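Local coordinates for protein mandelate racemase/muconate lactonizing enzyme (PDB 2QDD) that belongs to the mandelate racemase/muconate lactonizing enzymes of the enolase superfamily and probably catalyses a magnesium-dependent reaction whose substrate is not established, at residues Trp49-Leu60 / Asp295-Asp303. Numbering follows the deposited sequence. Where two conformers were deposited one is given.
Sequences WGEGCPWGHSYL and DVGGTALAD
Glu51 reaches from strand 47-52 straight into the start of helix 300-311 and is gripped there by three donors of the 295-303 segment; Ser35 of strand 29-42 is a further partner of OE2. Its chain is extended, with CG anti to the backbone N (chi1 -178°), which carries the carboxylate past Ala302 to Thr299. Thr299 N gives OE2 a nearly straight bond of 2.8 Å on the syn side; OE1 takes Ala302 N at 2.9 Å and Thr299 OG1 at 2.6 Å, from opposite faces of the carboxylate plane. Thr299 is also the N-cap, its OG1 accepting from Leu301 N, so one hydroxyl ties helix start and strand together. An alanine in place of Glu51 would probably leave Thr299 N, Ala302 N and the Thr299 hydroxyl without the carboxylate they share. Packing stays tight at Gly298, where a CB would collide with Glu51 OE2 and Cys53 CB. This is where the N-terminal capping domain of the enolase fold meets the barrel domain, the loop 295-299 following barrel strand 290-293. Two waters bridge the segments alongside: one donates to Glu51 O and Asp295 OD1, another accepts from Cys53 N. Farther along, no direct hydrogen bond crosses; Val296 CG1 meets Trp55 CB at 3.8 Å and Tyr59 CD2 at 3.7 Å, while CG2 faces Leu60 CD1. Trp55 and Tyr59 are partly exposed; Tyr59 OH bonds to Lys267 and to Glu244, a magnesium ligand of this protein, though this chain holds no metal.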
loop_
_atom_site.group_PDB
_atom_site.type_symbol
_atom_site.label_atom_id
_atom_site.label_comp_id
_atom_site.label_asym_id
_atom_site.label_seq_id
_atom_site.Cartn_x
_atom_site.Cartn_y
_atom_site.Cartn_z
ATOM N N TRP A 49 22.071 42.526 5.236
ATOM C CA TRP A 49 21.116 42.519 6.341
ATOM C C TRP A 49 20.105 41.380 6.253
ATOM O O TRP A 49 19.615 41.053 5.169
ATOM C CB TRP A 49 20.391 43.857 6.433
ATOM C CG TRP A 49 21.281 44.989 6.858
ATOM C CD1 TRP A 49 22.135 45.705 6.064
ATOM C CD2 TRP A 49 21.402 45.540 8.177
ATOM N NE1 TRP A 49 22.777 46.666 6.806
ATOM C CE2 TRP A 49 22.343 46.590 8.104
ATOM C CE3 TRP A 49 20.798 45.256 9.408
ATOM C CZ2 TRP A 49 22.697 47.358 9.219
ATOM C CZ3 TRP A 49 21.154 46.018 10.519
ATOM C CH2 TRP A 49 22.095 47.056 10.413
ATOM N N GLY A 50 19.813 40.776 7.406
ATOM C CA GLY A 50 18.706 39.829 7.544
ATOM C C GLY A 50 17.789 40.148 8.713
ATOM O O GLY A 50 18.203 40.805 9.671
ATOM N N GLU A 51 16.541 39.682 8.626
ATOM C CA GLU A 51 15.567 39.803 9.708
ATOM C C GLU A 51 14.970 38.451 10.100
ATOM O O GLU A 51 14.522 37.688 9.244
ATOM C CB GLU A 51 14.438 40.759 9.317
ATOM C CG GLU A 51 13.406 40.975 10.434
ATOM C CD GLU A 51 12.279 41.905 10.042
ATOM O OE1 GLU A 51 12.238 42.338 8.870
ATOM O OE2 GLU A 51 11.429 42.197 10.912
ATOM N N GLY A 52 14.952 38.166 11.397
ATOM C CA GLY A 52 14.115 37.097 11.929
ATOM C C GLY A 52 13.095 37.640 12.909
ATOM O O GLY A 52 13.452 38.146 13.979
ATOM N N CYS A 53 11.824 37.541 12.548
ATOM C CA CYS A 53 10.757 37.973 13.435
ATOM C C CYS A 53 9.616 36.949 13.552
ATOM O O CYS A 53 8.685 36.961 12.745
ATOM C CB CYS A 53 10.239 39.346 13.019
ATOM S SG CYS A 53 8.992 40.000 14.121
ATOM N N PRO A 54 9.699 36.053 14.557
ATOM C CA PRO A 54 8.633 35.098 14.880
ATOM C C PRO A 54 7.325 35.776 15.267
ATOM O O PRO A 54 7.342 36.850 15.870
ATOM C CB PRO A 54 9.206 34.334 16.081
ATOM C CG PRO A 54 10.689 34.480 15.953
ATOM C CD PRO A 54 10.867 35.875 15.444
ATOM N N TRP A 55 6.200 35.159 14.919
ATOM C CA TRP A 55 4.889 35.702 15.284
ATOM C C TRP A 55 4.544 35.402 16.746
ATOM O O TRP A 55 3.753 34.503 17.044
ATOM C CB TRP A 55 3.798 35.186 14.345
ATOM C CG TRP A 55 2.505 35.938 14.477
ATOM C CD1 TRP A 55 1.387 35.541 15.163
ATOM C CD2 TRP A 55 2.194 37.215 13.909
ATOM N NE1 TRP A 55 0.401 36.495 15.057
ATOM C CE2 TRP A 55 0.869 37.533 14.293
ATOM C CE3 TRP A 55 2.905 38.123 13.108
ATOM C CZ2 TRP A 55 0.242 38.722 13.908
ATOM C CZ3 TRP A 55 2.278 39.309 12.722
ATOM C CH2 TRP A 55 0.957 39.594 13.124
ATOM N N GLY A 56 5.147 36.158 17.657
ATOM C CA GLY A 56 5.203 35.770 19.064
ATOM C C GLY A 56 6.028 34.514 19.283
ATOM O O GLY A 56 6.862 34.153 18.454
ATOM N N HIS A 57 5.791 33.847 20.408
ATOM C CA HIS A 57 6.532 32.640 20.757
ATOM C C HIS A 57 5.643 31.393 20.804
ATOM O O HIS A 57 6.105 30.328 21.198
ATOM C CB HIS A 57 7.289 32.828 22.081
ATOM C CG HIS A 57 6.438 33.327 23.209
ATOM N ND1 HIS A 57 5.579 32.509 23.912
ATOM C CD2 HIS A 57 6.320 34.558 23.760
ATOM C CE1 HIS A 57 4.960 33.217 24.841
ATOM N NE2 HIS A 57 5.392 34.463 24.770
ATOM N N SER A 58 4.380 31.535 20.392
ATOM C CA SER A 58 3.417 30.440 20.480
ATOM C C SER A 58 3.003 29.898 19.109
ATOM O O SER A 58 2.411 28.822 19.015
ATOM C CB SER A 58 2.194 30.861 21.303
ATOM O OG SER A 58 1.211 31.492 20.502
ATOM N N TYR A 59 3.327 30.638 18.052
ATOM C CA TYR A 59 2.895 30.304 16.694
ATOM C C TYR A 59 3.645 29.103 16.101
ATOM O O TYR A 59 3.026 28.177 15.576
ATOM C CB TYR A 59 3.021 31.534 15.783
ATOM C CG TYR A 59 2.616 31.300 14.347
ATOM C CD1 TYR A 59 1.308 30.951 14.012
ATOM C CD2 TYR A 59 3.541 31.441 13.320
ATOM C CE1 TYR A 59 0.940 30.730 12.686
ATOM C CE2 TYR A 59 3.188 31.220 11.994
ATOM C CZ TYR A 59 1.889 30.865 11.684
ATOM O OH TYR A 59 1.545 30.652 10.366
ATOM N N LEU A 60 4.972 29.141 16.192
ATOM C CA LEU A 60 5.858 28.128 15.634
ATOM C C LEU A 60 6.956 27.847 16.673
ATOM O O LEU A 60 7.075 28.597 17.649
ATOM C CB LEU A 60 6.482 28.647 14.327
ATOM C CG LEU A 60 5.636 28.616 13.054
ATOM C CD1 LEU A 60 6.376 29.294 11.926
ATOM C CD2 LEU A 60 5.192 27.209 12.652
ATOM N N ASP A 295 6.635 35.900 4.611
ATOM C CA ASP A 295 7.250 35.482 5.864
ATOM C C ASP A 295 6.278 35.488 7.036
ATOM O O ASP A 295 5.111 35.868 6.888
ATOM C CB ASP A 295 8.564 36.227 6.158
ATOM C CG ASP A 295 9.587 35.356 6.917
ATOM O OD1 ASP A 295 10.735 35.803 7.135
ATOM O OD2 ASP A 295 9.239 34.219 7.309
ATOM N N VAL A 296 6.770 35.041 8.188
ATOM C CA VAL A 296 5.968 34.740 9.374
ATOM C C VAL A 296 5.501 36.042 10.030
ATOM O O VAL A 296 4.393 36.120 10.564
ATOM C CB VAL A 296 6.797 33.881 10.375
ATOM C CG1 VAL A 296 6.040 33.629 11.662
ATOM C CG2 VAL A 296 7.187 32.559 9.738
ATOM N N GLY A 297 6.349 37.062 9.969
ATOM C CA GLY A 297 5.993 38.387 10.453
ATOM C C GLY A 297 7.148 39.358 10.366
ATOM O O GLY A 297 8.232 39.014 9.878
ATOM N N GLY A 298 6.903 40.577 10.837
ATOM C CA GLY A 298 7.953 41.576 10.988
ATOM C C GLY A 298 7.942 42.636 9.912
ATOM O O GLY A 298 6.914 42.883 9.276
ATOM N N THR A 299 9.098 43.259 9.706
ATOM C CA THR A 299 9.175 44.500 8.954
ATOM C C THR A 299 9.257 44.221 7.460
ATOM O O THR A 299 9.326 43.061 7.035
ATOM C CB THR A 299 10.387 45.367 9.371
ATOM O OG1 THR A 299 11.591 44.810 8.829
ATOM C CG2 THR A 299 10.507 45.474 10.882
ATOM N N ALA A 300 9.281 45.300 6.678
ATOM C CA ALA A 300 9.445 45.237 5.229
ATOM C C ALA A 300 10.773 44.622 4.779
ATOM O O ALA A 300 10.946 44.337 3.599
ATOM C CB ALA A 300 9.247 46.624 4.609
ATOM N N LEU A 301 11.699 44.412 5.715
ATOM C CA LEU A 301 12.961 43.740 5.420
ATOM C C LEU A 301 12.770 42.236 5.128
ATOM O O LEU A 301 13.151 41.760 4.055
ATOM C CB LEU A 301 13.996 43.986 6.533
ATOM C CG LEU A 301 15.431 43.468 6.344
ATOM C CD1 LEU A 301 16.023 43.904 5.042
ATOM C CD2 LEU A 301 16.357 43.857 7.461
ATOM N N ALA A 302 12.168 41.513 6.072
ATOM C CA ALA A 302 11.705 40.134 5.849
ATOM C C ALA A 302 10.685 39.991 4.709
ATOM O O ALA A 302 10.771 39.053 3.917
ATOM C CB ALA A 302 11.142 39.543 7.145
ATOM N N ASP A 303 9.734 40.925 4.634
ATOM C CA ASP A 303 8.707 40.944 3.586
ATOM C C ASP A 303 9.273 41.038 2.173
ATOM O O ASP A 303 8.738 40.420 1.256
ATOM C CB ASP A 303 7.731 42.092 3.814
ATOM C CG ASP A 303 6.813 41.850 4.988
ATOM O OD1 ASP A 303 6.536 40.671 5.303
ATOM O OD2 ASP A 303 6.362 42.845 5.599
HETATM O O HOH W 1 13.297 35.250 8.536
HETATM O O HOH W 2 10.584 37.095 9.944
#